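Local coordinates for cystathionine beta-lyase family protein, YNBB B.subtilis ortholog (Clostridium acetobutylicum, PDB 3HVY) that probably cleaves carbon-sulfur bonds as a pyridoxal-phosphate-dependent lyase of the cystathionine beta-lyase and methionine gamma-lyase kind, with a putative role in aluminium resistance, at the interface of chains A and B. Sequence-based numbering; all coordinates share one arbitrary frame. Chains: chain A/B, Cystathionine beta-lyase family protein, YNBB B.subtilis ortholog.

Contact 1: the interface of chains A and B. Residues chain A 41, 43-44, 47; chain B 3, 5-6.
A:Tyr44 of helix 18-55 meets B:Leu3, B:Phe5 and B:Thr6 at the N-terminal end of the partner chain. B:Leu3 immediately precedes helix 4-14. B:Phe5 and B:Thr6 lie in its first turn.

The direct packing is apolar or weakly polar. With CG anti to the backbone N (chi1 177°), A:Tyr44 lays its CB and the CD1-CE1 edge of its ring against chain B. B:Thr6 OG1, the side-chain hydroxyl, lies at the ring edge, in plane, 3.5 Å from A:Tyr44 CD1. Farther along the same ring, CE1 of A:Tyr44 touches B:Phe5 CB at 3.6 Å. The model of B:Phe5 stops at CB, so its phenyl group cannot be described. Methyl CD1 of B:Leu3 packs 3.9 Å from A:Tyr44 CB. The B:Thr6 methyl, CG2, faces A:Glu43, whose side chain it crosses at about a right angle. B:Thr6 CG2 lies 4.0 Å from A:Glu43 CG.

A water carries polar contact between the chains. A:Glu43 reaches it with an extended side chain, carboxylate OE1 lying 2.6 Å from the water oxygen. B:Thr6 OG1 is 2.7 Å from the same water. The backbone N of B:Leu3 points at it almost straight (163° at H). The water thus joins a carboxylate of one chain to the helix start of the other.

The site probably helps to anchor the N-terminal segment of chain B on its partner.

Contact 2: the interface of chains A and B. Residues chain A 299, 303, 410; chain B 299, 303, 410.
A:His299 and B:His299 meet from helical backbone, in helices 287-317 and 287-318, while A:Thr410 and B:Thr410 are extended, just ahead of helix 411-423 in the chain.

Each histidine has CG anti to the backbone N (chi1 -178°), and the two rings reach toward each other tip to tip. NE2 of A:His299 and NE2 of B:His299 are hydrogen-bonded at 2.7 Å, nearly straight at 165°. Which imidazole gives the proton is not seen, and the near symmetry favours neither. The rings meet edge-to-face, their planes 59° apart.

Each glutamate, one turn beyond the histidine of its own chain, reaches tip to tip toward the histidine of the other chain. A bend at chi2 brings each carboxylate to the partner imidazole. A:Glu303 OE1 lies 3.3 Å from B:His299 CE1, and B:Glu303 OE1 lies 3.4 Å from A:His299 CE1. Their negative charge might favour a proton on the imidazole pair. The two carboxylates are themselves apart, with A:Glu303 OE2 and B:Glu303 OE2 separated by 5.5 Å.

On each histidine stem a threonine slides past in the opposite direction. Methyl CG2 of A:Thr410 rests 3.5 Å from B:His299 CB and 3.6 Å from B:His299 CG.

Contact 3: the interface of chains A and B. Residues chain A 53, 63, 291-292, 295; chain B 358, 383.
An aromatic pocket on chain A, built from helices 18-55 and 287-317 and the loop residue A:Phe63, receives B:Phe383 from a loop of chain B. B:Phe383 has 83 Å² of its surface hidden here. The contact is one of packing, with no polar pair near enough to bond between the chains.

Anti to its carbonyl carbon (chi1 -67°), CG of B:Phe383 directs the ring off the loop and into the pocket. A:Glu292 lies over one face. Its CA sits above the ring centre, 3.9 Å from the centroid, as a CH-pi contact. The aliphatic stem continues over the ring, with CG of A:Glu292 3.6 Å from B:Phe383 CD2. The carboxylate plane is turned only 8° from the ring plane. The opposite face is backed from within chain B by B:Val358, whose methyl CG2 is offset toward the rim.

Aromatic residues of chain A surround the ring. A:Phe53 comes tip to tip, its CE2 in the plane of the B:Phe383 ring and 3.7 Å from B:Phe383 CE1. A:Phe295 crosses B:Phe383 at a slant, placing CB on the A:Glu292 side, 3.7 Å from B:Phe383 CZ. A:Tyr291 adds its CB near B:Phe383 CE1. A:Phe63 crosses at about a right angle on the B:Val358 side, with CZ 3.7 Å from B:Phe383 CD1. That same A:Phe63 CZ also meets the B:Val358 CG2 methyl, 3.8 Å away.

Contact 1: the interface of chains A and B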
loop_
_atom_site.group_PDB
_atom_site.type_symbol
_atom_site.label_atom_id
_atom_site.label_comp_id
_atom_site.label_asym_id
_atom_site.label_seq_id
_atom_site.Cartn_x
_atom_site.Cartn_y
_atom_site.Cartn_z
ATOM N N ILE A 41 -4.323 19.533 29.719
ATOM C CA ILE A 41 -3.255 19.618 28.759
ATOM C C ILE A 41 -3.684 18.913 27.452
ATOM O O ILE A 41 -3.458 19.416 26.369
ATOM C CB ILE A 41 -1.971 18.948 29.327
ATOM C CG1 ILE A 41 -1.396 19.766 30.495
ATOM C CG2 ILE A 41 -0.908 18.741 28.232
ATOM C CD1 ILE A 41 -0.389 18.957 31.286
ATOM N N GLU A 43 -6.668 18.481 26.206
ATOM C CA GLU A 43 -7.622 19.363 25.500
ATOM C C GLU A 43 -6.937 20.515 24.753
ATOM O O GLU A 43 -7.268 20.824 23.599
ATOM C CB GLU A 43 -8.594 19.950 26.513
ATOM C CG GLU A 43 -9.560 21.002 25.986
ATOM C CD GLU A 43 -10.472 21.509 27.117
ATOM O OE1 GLU A 43 -9.962 22.239 27.990
ATOM O OE2 GLU A 43 -11.674 21.143 27.136
ATOM N N TYR A 44 -5.989 21.158 25.423
ATOM C CA TYR A 44 -5.216 22.216 24.814
ATOM C C TYR A 44 -4.456 21.720 23.580
ATOM O O TYR A 44 -4.487 22.352 22.549
ATOM C CB TYR A 44 -4.233 22.779 25.823
ATOM C CG TYR A 44 -3.339 23.846 25.242
ATOM C CD1 TYR A 44 -3.823 25.122 25.008
ATOM C CD2 TYR A 44 -2.012 23.561 24.888
ATOM C CE1 TYR A 44 -3.010 26.102 24.465
ATOM C CE2 TYR A 44 -1.188 24.537 24.354
ATOM C CZ TYR A 44 -1.690 25.802 24.149
ATOM O OH TYR A 44 -0.891 26.772 23.625
ATOM N N LEU A 47 -6.557 20.881 20.582
ATOM C CA LEU A 47 -6.985 22.063 19.891
ATOM C C LEU A 47 -5.840 22.637 19.080
ATOM O O LEU A 47 -6.032 23.111 17.952
ATOM C CB LEU A 47 -7.508 23.118 20.888
ATOM C CG LEU A 47 -7.881 24.506 20.313
ATOM C CD1 LEU A 47 -8.942 24.451 19.223
ATOM C CD2 LEU A 47 -8.309 25.501 21.471
ATOM N N LEU B 3 -7.656 25.219 30.471
ATOM C CA LEU B 3 -6.574 26.180 30.525
ATOM C C LEU B 3 -7.022 27.572 29.956
ATOM O O LEU B 3 -7.855 27.664 29.025
ATOM C CB LEU B 3 -5.325 25.634 29.811
ATOM C CG LEU B 3 -4.753 24.266 30.254
ATOM C CD1 LEU B 3 -3.473 24.014 29.489
ATOM C CD2 LEU B 3 -4.500 24.182 31.769
ATOM N N PHE B 5 -5.338 29.416 28.126
ATOM C CA PHE B 5 -4.948 29.465 26.718
ATOM C C PHE B 5 -5.953 28.698 25.786
ATOM O O PHE B 5 -6.192 29.112 24.643
ATOM C CB PHE B 5 -3.489 29.008 26.560
ATOM N N THR B 6 -6.550 27.613 26.286
ATOM C CA THR B 6 -7.591 26.922 25.549
ATOM C C THR B 6 -8.797 27.858 25.361
ATOM O O THR B 6 -9.336 28.007 24.239
ATOM C CB THR B 6 -8.045 25.657 26.284
ATOM O OG1 THR B 6 -6.899 24.819 26.541
ATOM C CG2 THR B 6 -9.063 24.892 25.472
HETATM O O HOH W 1 -7.574 23.104 28.464
#

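Contact 2: the interface of chains A and B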
loop_
_atom_site.group_PDB
_atom_site.type_symbol
_atom_site.label_atom_id
_atom_site.label_comp_id
_atom_site.label_asym_id
_atom_site.label_seq_id
_atom_site.Cartn_x
_atom_site.Cartn_y
_atom_site.Cartn_z
ATOM N N HIS A 299 -4.139 12.714 22.217
ATOM C CA HIS A 299 -4.952 11.794 23.024
ATOM C C HIS A 299 -4.208 10.562 23.461
ATOM O O HIS A 299 -4.192 10.219 24.653
ATOM C CB HIS A 299 -6.198 11.406 22.256
ATOM C CG HIS A 299 -7.119 10.510 23.008
ATOM N ND1 HIS A 299 -8.130 10.989 23.814
ATOM C CD2 HIS A 299 -7.200 9.158 23.051
ATOM C CE1 HIS A 299 -8.768 9.963 24.358
ATOM N NE2 HIS A 299 -8.225 8.845 23.913
ATOM N N GLU A 303 -3.033 8.933 27.117
ATOM C CA GLU A 303 -3.377 7.569 27.603
ATOM C C GLU A 303 -2.124 6.889 28.195
ATOM O O GLU A 303 -2.198 6.202 29.224
ATOM C CB GLU A 303 -3.952 6.717 26.493
ATOM C CG GLU A 303 -5.260 7.249 25.921
ATOM C CD GLU A 303 -6.393 7.212 26.923
ATOM O OE1 GLU A 303 -6.738 6.096 27.392
ATOM O OE2 GLU A 303 -6.955 8.286 27.217
ATOM N N THR A 410 -4.285 2.554 24.799
ATOM C CA THR A 410 -5.377 2.987 25.641
ATOM C C THR A 410 -4.938 2.743 27.089
ATOM O O THR A 410 -4.115 1.868 27.382
ATOM C CB THR A 410 -6.676 2.212 25.383
ATOM O OG1 THR A 410 -6.518 0.908 25.915
ATOM C CG2 THR A 410 -6.997 2.117 23.899
ATOM N N HIS B 299 -12.202 1.439 22.783
ATOM C CA HIS B 299 -11.877 2.779 23.267
ATOM C C HIS B 299 -12.491 3.881 22.422
ATOM O O HIS B 299 -13.143 4.767 22.948
ATOM C CB HIS B 299 -10.362 2.955 23.337
ATOM C CG HIS B 299 -9.919 4.283 23.868
ATOM N ND1 HIS B 299 -9.647 4.499 25.201
ATOM C CD2 HIS B 299 -9.620 5.444 23.231
ATOM C CE1 HIS B 299 -9.269 5.758 25.376
ATOM N NE2 HIS B 299 -9.237 6.355 24.196
ATOM N N GLU B 303 -15.260 6.944 23.149
ATOM C CA GLU B 303 -15.021 8.379 22.958
ATOM C C GLU B 303 -16.251 8.968 22.257
ATOM O O GLU B 303 -16.768 10.001 22.665
ATOM C CB GLU B 303 -13.786 8.636 22.123
ATOM C CG GLU B 303 -12.478 8.288 22.795
ATOM C CD GLU B 303 -12.241 9.018 24.105
ATOM O OE1 GLU B 303 -12.189 10.267 24.091
ATOM O OE2 GLU B 303 -12.048 8.338 25.146
ATOM N N THR B 410 -11.735 11.350 19.286
ATOM C CA THR B 410 -11.499 11.653 20.678
ATOM C C THR B 410 -12.670 12.473 21.192
ATOM O O THR B 410 -13.345 13.132 20.420
ATOM C CB THR B 410 -10.198 12.417 20.879
ATOM O OG1 THR B 410 -10.328 13.773 20.375
ATOM C CG2 THR B 410 -9.049 11.645 20.154
#

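Contact 3: the interface of chains A and B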
loop_
_atom_site.group_PDB
_atom_site.type_symbol
_atom_site.label_atom_id
_atom_site.label_comp_id
_atom_site.label_asym_id
_atom_site.label_seq_id
_atom_site.Cartn_x
_atom_site.Cartn_y
_atom_site.Cartn_z
ATOM N N PHE A 53 -4.120 21.867 11.462
ATOM C CA PHE A 53 -4.733 21.244 10.329
ATOM C C PHE A 53 -5.603 22.241 9.582
ATOM O O PHE A 53 -5.593 22.299 8.354
ATOM C CB PHE A 53 -5.656 20.098 10.753
ATOM C CG PHE A 53 -5.004 18.787 10.875
ATOM C CD1 PHE A 53 -4.171 18.486 11.931
ATOM C CD2 PHE A 53 -5.272 17.792 9.956
ATOM C CE1 PHE A 53 -3.617 17.222 12.065
ATOM C CE2 PHE A 53 -4.693 16.556 10.061
ATOM C CZ PHE A 53 -3.849 16.265 11.112
ATOM N N PHE A 63 -3.811 13.424 1.022
ATOM C CA PHE A 63 -3.596 12.013 1.207
ATOM C C PHE A 63 -3.006 11.404 -0.104
ATOM O O PHE A 63 -3.630 10.559 -0.762
ATOM C CB PHE A 63 -4.879 11.327 1.701
ATOM C CG PHE A 63 -5.485 11.997 2.938
ATOM C CD1 PHE A 63 -4.667 12.573 3.908
ATOM C CD2 PHE A 63 -6.857 11.983 3.144
ATOM C CE1 PHE A 63 -5.199 13.209 5.002
ATOM C CE2 PHE A 63 -7.403 12.597 4.255
ATOM C CZ PHE A 63 -6.573 13.222 5.176
ATOM N N TYR A 291 -1.130 11.804 8.983
ATOM C CA TYR A 291 -2.024 12.887 9.357
ATOM C C TYR A 291 -2.965 12.413 10.438
ATOM O O TYR A 291 -3.167 13.097 11.447
ATOM C CB TYR A 291 -2.835 13.383 8.154
ATOM C CG TYR A 291 -2.109 14.373 7.250
ATOM C CD1 TYR A 291 -1.989 15.698 7.609
ATOM C CD2 TYR A 291 -1.629 13.990 5.985
ATOM C CE1 TYR A 291 -1.351 16.626 6.757
ATOM C CE2 TYR A 291 -1.023 14.904 5.131
ATOM C CZ TYR A 291 -0.884 16.238 5.529
ATOM O OH TYR A 291 -0.279 17.220 4.722
ATOM N N GLU A 292 -3.506 11.203 10.281
ATOM C CA GLU A 292 -4.445 10.754 11.297
ATOM C C GLU A 292 -3.743 10.462 12.611
ATOM O O GLU A 292 -4.261 10.786 13.700
ATOM C CB GLU A 292 -5.304 9.583 10.783
ATOM C CG GLU A 292 -6.478 9.274 11.747
ATOM C CD GLU A 292 -7.276 8.028 11.376
ATOM O OE1 GLU A 292 -6.931 7.414 10.372
ATOM O OE2 GLU A 292 -8.217 7.642 12.112
ATOM N N PHE A 295 -3.232 13.633 14.452
ATOM C CA PHE A 295 -4.481 14.101 15.049
ATOM C C PHE A 295 -4.809 13.372 16.358
ATOM O O PHE A 295 -5.306 13.967 17.287
ATOM C CB PHE A 295 -5.636 13.966 14.042
ATOM C CG PHE A 295 -6.895 14.668 14.480
ATOM C CD1 PHE A 295 -6.959 16.040 14.477
ATOM C CD2 PHE A 295 -7.973 13.963 14.947
ATOM C CE1 PHE A 295 -8.087 16.708 14.882
ATOM C CE2 PHE A 295 -9.106 14.619 15.358
ATOM C CZ PHE A 295 -9.145 16.022 15.341
ATOM N N VAL B 358 -10.205 17.653 8.446
ATOM C CA VAL B 358 -10.086 17.525 6.985
ATOM C C VAL B 358 -11.267 18.293 6.326
ATOM O O VAL B 358 -12.439 18.192 6.763
ATOM C CB VAL B 358 -10.045 16.019 6.589
ATOM C CG1 VAL B 358 -9.846 15.827 5.100
ATOM C CG2 VAL B 358 -8.925 15.306 7.365
ATOM N N PHE B 383 -10.772 11.652 7.928
ATOM C CA PHE B 383 -9.590 11.038 7.324
ATOM C C PHE B 383 -9.955 9.939 6.333
ATOM O O PHE B 383 -9.331 9.836 5.264
ATOM C CB PHE B 383 -8.636 10.536 8.414
ATOM C CG PHE B 383 -8.030 11.655 9.221
ATOM C CD1 PHE B 383 -7.019 12.400 8.710
ATOM C CD2 PHE B 383 -8.532 11.975 10.478
ATOM C CE1 PHE B 383 -6.476 13.427 9.433
ATOM C CE2 PHE B 383 -8.015 13.024 11.181
ATOM C CZ PHE B 383 -6.992 13.766 10.647
#

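Contacts 1 and 2 lie about 17 Å apart between the centres of their C-alpha atoms, as do contacts 2 and 3. Contacts 1 and 3 are about 20 Å apart. Helix 18-55 of chain A serves contacts 1 and 3, and helix 287-317 serves contacts 2 and 3. Contact 2 pairs a residue with its own copy, so it sits at the two-fold axis. Contacts 1 and 3 each recur with the chains exchanged. The long helices thus contribute to all three contacts, with loops and the N-terminal segment completing them. Together they probably stabilise the A-B pair within the deposited four-chain assembly.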